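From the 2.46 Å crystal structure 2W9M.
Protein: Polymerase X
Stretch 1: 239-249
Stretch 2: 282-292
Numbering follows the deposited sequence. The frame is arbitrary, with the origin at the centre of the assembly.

Stretch 1 (239-249) PAEARGALDLL
Stretch 2 (282-292) LPTPTEAVVFH

How do two segments whose touching residues are at least 39 positions apart in the chain come to lie against each other? Each runs from a loop into a helix, residues 243-249 in the first and 287-292 in the second, and the helix axes cross at -87°, almost perpendicular, with a closest approach of 8.0 Å. The register is set ahead of and at the helix starts: Glu241 CA lies 4.6 Å from Pro285 CA, Ala242 CA 5.0 Å from Thr284 CA, and Gly244 CA only 3.8 Å from Thr286 CA. Together the stretches bury 537 Å².

What does Leu248 do, with the largest covered area of any residue here? Its CA-to-CB bond points toward the second helix, and the side chain adopts the m,t rotamer (chi1 -79°, chi2 -176°). The two methyls reach different partners: Leu248 CD1 packs 3.5 Å from Val290 CG1, while Leu248 CD2 lies 3.6 Å from Phe291 CE1, oblique to the ring. Val290 is t and points toward the first stretch; Phe291 is m, with chi2 107°, and starts sideways before its ring end comes nearer.

How does Glu287 fit beside this apolar patch? Its m,t side chain (chi3 -36°) leaves sideways and brings its end in, so that Glu287 OE2 sits 3.4 Å from Leu248 CD2. The same Glu287 OE2 is 3.4 Å from Asp247 O, but both are acceptors and no hydrogen bond joins them; the carboxylate is satisfied elsewhere in the structure. The Asp247 side chain (chi1 m) forms a salt bridge within its own helix, Arg243 NH1 to Asp247 OD2 at 3.6 Å.

What holds the loops together around Glu241 and Thr284? Thr284, at phi/psi -132/77, uses both its backbone polar groups: Thr284 N donates to Glu241 O at 2.7 Å, although the position of that oxygen is less certain, and Gly244 N donates to Thr284 O at 3.0 Å. Glu241 is m,m with chi3 -51°, which brings its OE1 to 3.6 Å from Pro283 CB. Nearby, Pro285 CA makes a CA-H...O contact with Ala240 O at 3.6 Å.

Why can the backbones approach so closely at Gly244? Gly244 CA is 3.4 Å from Thr286 C and 3.6 Å from Glu287 N, and an ideal CB there would clash, at 2.5 Å from Thr286 O and 2.8 Å from Thr284 CG2. With no side chain in the way, the Thr284 methyl (chi1 m) also comes in beside the next residue, with Thr284 CG2 3.1 Å from Ala245 N.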

ATOM      1  N   PRO A 239      11.328 -12.409 -31.926  1.00 42.59           N
ATOM      2  CA  PRO A 239      11.445 -13.819 -32.308  1.00 29.93           C
ATOM      3  C   PRO A 239      11.962 -14.626 -31.129  1.00 30.44           C
ATOM      4  O   PRO A 239      12.660 -14.070 -30.286  1.00 43.80           O
ATOM      5  CB  PRO A 239      12.499 -13.797 -33.416  1.00 43.55           C
ATOM      6  CG  PRO A 239      12.494 -12.398 -33.932  1.00 43.10           C
ATOM      7  CD  PRO A 239      12.176 -11.537 -32.755  1.00 44.01           C
ATOM      8  N   ALA A 240      11.632 -15.912 -31.072  1.00 29.92           N
ATOM      9  CA  ALA A 240      12.041 -16.754 -29.953  1.00 36.40           C
ATOM     10  C   ALA A 240      13.535 -16.643 -29.651  1.00 31.30           C
ATOM     11  O   ALA A 240      13.948 -16.757 -28.500  1.00 45.78           O
ATOM     12  CB  ALA A 240      11.655 -18.200 -30.213  1.00 27.11           C
ATOM     13  N   GLU A 241      14.335 -16.416 -30.686  1.00 35.12           N
ATOM     14  CA  GLU A 241      15.792 -16.390 -30.543  1.00 54.43           C
ATOM     15  C   GLU A 241      16.320 -15.062 -30.008  1.00 53.14           C
ATOM     16  O   GLU A 241      17.489 -14.957 -29.627  1.00 44.83           O
ATOM     17  CB  GLU A 241      16.471 -16.707 -31.875  1.00 57.49           C
ATOM     18  CG  GLU A 241      16.152 -18.087 -32.416  1.00 75.65           C
ATOM     19  CD  GLU A 241      16.427 -19.185 -31.407  1.00 84.39           C
ATOM     20  OE1 GLU A 241      17.541 -19.216 -30.836  1.00 85.48           O
ATOM     21  OE2 GLU A 241      15.524 -20.019 -31.189  1.00 76.38           O
ATOM     22  N   ALA A 242      15.462 -14.048 -29.991  1.00 47.14           N
ATOM     23  CA  ALA A 242      15.860 -12.726 -29.520  1.00 36.71           C
ATOM     24  C   ALA A 242      15.214 -12.385 -28.184  1.00 33.90           C
ATOM     25  O   ALA A 242      15.605 -11.415 -27.532  1.00 29.42           O
ATOM     26  CB  ALA A 242      15.519 -11.667 -30.555  1.00 35.19           C
ATOM     27  N   ARG A 243      14.235 -13.192 -27.777  1.00 32.30           N
ATOM     28  CA  ARG A 243      13.470 -12.921 -26.563  1.00 27.76           C
ATOM     29  C   ARG A 243      14.356 -12.550 -25.376  1.00 33.59           C
ATOM     30  O   ARG A 243      14.074 -11.586 -24.669  1.00 33.47           O
ATOM     31  CB  ARG A 243      12.561 -14.101 -26.204  1.00 28.57           C
ATOM     32  CG  ARG A 243      11.990 -14.017 -24.790  1.00 39.39           C
ATOM     33  CD  ARG A 243      11.096 -12.791 -24.607  1.00 26.45           C
ATOM     34  NE  ARG A 243       9.711 -13.121 -24.899  1.00 33.31           N
ATOM     35  CZ  ARG A 243       8.803 -13.414 -23.974  1.00 32.39           C
ATOM     36  NH1 ARG A 243       9.120 -13.398 -22.684  1.00 42.77           N
ATOM     37  NH2 ARG A 243       7.574 -13.721 -24.341  1.00 42.38           N
ATOM     38  N   GLY A 244      15.427 -13.309 -25.165  1.00 42.52           N
ATOM     39  CA  GLY A 244      16.331 -13.051 -24.056  1.00 36.03           C
ATOM     40  C   GLY A 244      16.868 -11.633 -24.029  1.00 34.00           C
ATOM     41  O   GLY A 244      16.995 -11.040 -22.961  1.00 37.60           O
ATOM     42  N   ALA A 245      17.183 -11.090 -25.205  1.00 36.20           N
ATOM     43  CA  ALA A 245      17.734  -9.740 -25.318  1.00 35.57           C
ATOM     44  C   ALA A 245      16.644  -8.695 -25.127  1.00 38.32           C
ATOM     45  O   ALA A 245      16.864  -7.661 -24.496  1.00 33.72           O
ATOM     46  CB  ALA A 245      18.412  -9.546 -26.667  1.00 28.14           C
ATOM     47  N   LEU A 246      15.473  -8.969 -25.692  1.00 38.58           N
ATOM     48  CA  LEU A 246      14.310  -8.113 -25.515  1.00 32.38           C
ATOM     49  C   LEU A 246      13.987  -7.971 -24.029  1.00 36.21           C
ATOM     50  O   LEU A 246      13.663  -6.885 -23.556  1.00 30.36           O
ATOM     51  CB  LEU A 246      13.108  -8.697 -26.259  1.00 30.64           C
ATOM     52  CG  LEU A 246      11.808  -7.893 -26.204  1.00 37.43           C
ATOM     53  CD1 LEU A 246      11.915  -6.663 -27.088  1.00 35.15           C
ATOM     54  CD2 LEU A 246      10.627  -8.753 -26.624  1.00 32.22           C
ATOM     55  N   ASP A 247      14.089  -9.075 -23.294  1.00 28.58           N
ATOM     56  CA  ASP A 247      13.775  -9.078 -21.871  1.00 28.30           C
ATOM     57  C   ASP A 247      14.747  -8.222 -21.070  1.00 34.73           C
ATOM     58  O   ASP A 247      14.350  -7.541 -20.127  1.00 43.81           O
ATOM     59  CB  ASP A 247      13.733 -10.504 -21.328  1.00 29.52           C
ATOM     60  CG  ASP A 247      12.527 -11.283 -21.833  1.00 56.55           C
ATOM     61  OD1 ASP A 247      11.715 -10.696 -22.583  1.00 50.37           O
ATOM     62  OD2 ASP A 247      12.385 -12.475 -21.482  1.00 73.94           O
ATOM     63  N   LEU A 248      16.021  -8.249 -21.448  1.00 40.01           N
ATOM     64  CA  LEU A 248      17.017  -7.419 -20.782  1.00 35.77           C
ATOM     65  C   LEU A 248      16.766  -5.942 -21.065  1.00 31.71           C
ATOM     66  O   LEU A 248      16.749  -5.121 -20.149  1.00 35.41           O
ATOM     67  CB  LEU A 248      18.431  -7.800 -21.222  1.00 37.15           C
ATOM     68  CG  LEU A 248      19.049  -9.041 -20.577  1.00 37.76           C
ATOM     69  CD1 LEU A 248      20.478  -9.211 -21.052  1.00 41.07           C
ATOM     70  CD2 LEU A 248      19.013  -8.933 -19.065  1.00 39.39           C
ATOM     71  N   LEU A 249      16.567  -5.609 -22.336  1.00 31.79           N
ATOM     72  CA  LEU A 249      16.380  -4.216 -22.739  1.00 36.80           C
ATOM     73  C   LEU A 249      15.109  -3.589 -22.170  1.00 30.27           C
ATOM     74  O   LEU A 249      15.084  -2.395 -21.887  1.00 39.56           O
ATOM     75  CB  LEU A 249      16.416  -4.077 -24.265  1.00 27.59           C
ATOM     76  CG  LEU A 249      17.800  -4.260 -24.891  1.00 34.80           C
ATOM     77  CD1 LEU A 249      17.690  -4.477 -26.378  1.00 28.35           C
ATOM     78  CD2 LEU A 249      18.698  -3.067 -24.588  1.00 36.34           C
ATOM     79  N   LEU A 282      24.464 -14.229 -32.414  1.00 41.90           N
ATOM     80  CA  LEU A 282      24.348 -15.260 -31.388  1.00 62.31           C
ATOM     81  C   LEU A 282      22.897 -15.453 -30.940  1.00 53.45           C
ATOM     82  O   LEU A 282      22.206 -14.485 -30.628  1.00 53.45           O
ATOM     83  CB  LEU A 282      25.229 -14.910 -30.188  1.00 50.63           C
ATOM     84  CG  LEU A 282      26.627 -14.391 -30.531  1.00 52.28           C
ATOM     85  CD1 LEU A 282      27.364 -13.954 -29.277  1.00 50.07           C
ATOM     86  CD2 LEU A 282      27.420 -15.447 -31.282  1.00 67.90           C
ATOM     87  N   PRO A 283      22.432 -16.712 -30.916  1.00 53.94           N
ATOM     88  CA  PRO A 283      21.080 -17.024 -30.447  1.00 51.09           C
ATOM     89  C   PRO A 283      20.906 -16.597 -28.996  1.00 55.60           C
ATOM     90  O   PRO A 283      21.748 -16.910 -28.153  1.00 40.10           O
ATOM     91  CB  PRO A 283      21.017 -18.550 -30.559  1.00 53.65           C
ATOM     92  CG  PRO A 283      22.059 -18.902 -31.568  1.00 52.86           C
ATOM     93  CD  PRO A 283      23.158 -17.915 -31.353  1.00 53.94           C
ATOM     94  N   THR A 284      19.818 -15.887 -28.714  1.00 52.01           N
ATOM     95  CA  THR A 284      19.572 -15.357 -27.382  1.00 51.59           C
ATOM     96  C   THR A 284      18.143 -15.665 -26.927  1.00 51.20           C
ATOM     97  O   THR A 284      17.270 -14.796 -26.956  1.00 59.76           O
ATOM     98  CB  THR A 284      19.833 -13.837 -27.349  1.00 44.94           C
ATOM     99  OG1 THR A 284      21.245 -13.594 -27.370  1.00 50.08           O
ATOM    100  CG2 THR A 284      19.255 -13.224 -26.097  1.00 64.57           C
ATOM    101  N   PRO A 285      17.896 -16.918 -26.518  1.00 44.70           N
ATOM    102  CA  PRO A 285      16.553 -17.360 -26.121  1.00 42.88           C
ATOM    103  C   PRO A 285      16.175 -16.903 -24.713  1.00 42.61           C
ATOM    104  O   PRO A 285      14.993 -16.701 -24.436  1.00 42.79           O
ATOM    105  CB  PRO A 285      16.660 -18.893 -26.151  1.00 51.86           C
ATOM    106  CG  PRO A 285      17.996 -19.204 -26.803  1.00 41.82           C
ATOM    107  CD  PRO A 285      18.861 -18.027 -26.515  1.00 45.38           C
ATOM    108  N   THR A 286      17.171 -16.743 -23.845  1.00 48.99           N
ATOM    109  CA  THR A 286      16.932 -16.398 -22.448  1.00 43.29           C
ATOM    110  C   THR A 286      17.895 -15.315 -21.985  1.00 46.67           C
ATOM    111  O   THR A 286      18.994 -15.185 -22.524  1.00 47.25           O
ATOM    112  CB  THR A 286      17.109 -17.631 -21.539  1.00 52.81           C
ATOM    113  OG1 THR A 286      16.128 -18.618 -21.878  1.00 52.99           O
ATOM    114  CG2 THR A 286      16.957 -17.256 -20.065  1.00 59.68           C
ATOM    115  N   GLU A 287      17.476 -14.537 -20.991  1.00 37.77           N
ATOM    116  CA  GLU A 287      18.356 -13.557 -20.370  1.00 38.30           C
ATOM    117  C   GLU A 287      19.692 -14.197 -20.006  1.00 41.23           C
ATOM    118  O   GLU A 287      20.756 -13.673 -20.337  1.00 42.20           O
ATOM    119  CB  GLU A 287      17.717 -12.973 -19.110  1.00 38.43           C
ATOM    120  CG  GLU A 287      16.577 -12.004 -19.365  1.00 43.17           C
ATOM    121  CD  GLU A 287      16.230 -11.181 -18.132  1.00 51.40           C
ATOM    122  OE1 GLU A 287      16.313 -11.718 -17.005  1.00 52.47           O
ATOM    123  OE2 GLU A 287      15.878  -9.992 -18.292  1.00 43.00           O
ATOM    124  N   ALA A 288      19.627 -15.338 -19.326  1.00 49.01           N
ATOM    125  CA  ALA A 288      20.827 -16.018 -18.842  1.00 49.53           C
ATOM    126  C   ALA A 288      21.870 -16.206 -19.940  1.00 47.77           C
ATOM    127  O   ALA A 288      23.074 -16.112 -19.692  1.00 41.81           O
ATOM    128  CB  ALA A 288      20.462 -17.357 -18.225  1.00 35.27           C
ATOM    129  N   VAL A 289      21.401 -16.475 -21.153  1.00 38.35           N
ATOM    130  CA  VAL A 289      22.293 -16.714 -22.282  1.00 36.95           C
ATOM    131  C   VAL A 289      23.083 -15.456 -22.656  1.00 52.32           C
ATOM    132  O   VAL A 289      24.269 -15.533 -22.979  1.00 55.25           O
ATOM    133  CB  VAL A 289      21.519 -17.233 -23.509  1.00 41.72           C
ATOM    134  CG1 VAL A 289      22.471 -17.540 -24.643  1.00 38.98           C
ATOM    135  CG2 VAL A 289      20.709 -18.468 -23.143  1.00 40.71           C
ATOM    136  N   VAL A 290      22.426 -14.299 -22.609  1.00 48.99           N
ATOM    137  CA  VAL A 290      23.087 -13.031 -22.907  1.00 39.17           C
ATOM    138  C   VAL A 290      24.205 -12.745 -21.912  1.00 45.75           C
ATOM    139  O   VAL A 290      25.293 -12.320 -22.295  1.00 46.08           O
ATOM    140  CB  VAL A 290      22.105 -11.848 -22.884  1.00 33.16           C
ATOM    141  CG1 VAL A 290      22.823 -10.553 -23.207  1.00 35.21           C
ATOM    142  CG2 VAL A 290      20.990 -12.080 -23.863  1.00 38.34           C
ATOM    143  N   PHE A 291      23.929 -12.971 -20.633  1.00 47.16           N
ATOM    144  CA  PHE A 291      24.938 -12.775 -19.599  1.00 48.00           C
ATOM    145  C   PHE A 291      26.139 -13.692 -19.830  1.00 55.01           C
ATOM    146  O   PHE A 291      27.285 -13.259 -19.721  1.00 64.63           O
ATOM    147  CB  PHE A 291      24.351 -13.008 -18.205  1.00 45.39           C
ATOM    148  CG  PHE A 291      23.534 -11.857 -17.683  1.00 46.56           C
ATOM    149  CD1 PHE A 291      22.151 -11.940 -17.618  1.00 44.48           C
ATOM    150  CD2 PHE A 291      24.151 -10.696 -17.249  1.00 44.76           C
ATOM    151  CE1 PHE A 291      21.397 -10.885 -17.131  1.00 40.63           C
ATOM    152  CE2 PHE A 291      23.401  -9.633 -16.762  1.00 45.20           C
ATOM    153  CZ  PHE A 291      22.023  -9.730 -16.702  1.00 41.07           C
ATOM    154  N   HIS A 292      25.874 -14.957 -20.147  1.00 49.03           N
ATOM    155  CA  HIS A 292      26.946 -15.908 -20.437  1.00 61.44           C
ATOM    156  C   HIS A 292      27.807 -15.434 -21.601  1.00 56.41           C
ATOM    157  O   HIS A 292      29.031 -15.538 -21.560  1.00 60.84           O
ATOM    158  CB  HIS A 292      26.385 -17.297 -20.746  1.00 55.46           C
ATOM    159  CG  HIS A 292      26.177 -18.150 -19.534  1.00 82.17           C
ATOM    160  ND1 HIS A 292      24.926 -18.477 -19.058  1.00 83.70           N
ATOM    161  CD2 HIS A 292      27.065 -18.745 -18.701  1.00 95.54           C
ATOM    162  CE1 HIS A 292      25.050 -19.239 -17.985  1.00 79.91           C
ATOM    163  NE2 HIS A 292      26.337 -19.415 -17.747  1.00104.86           N
TER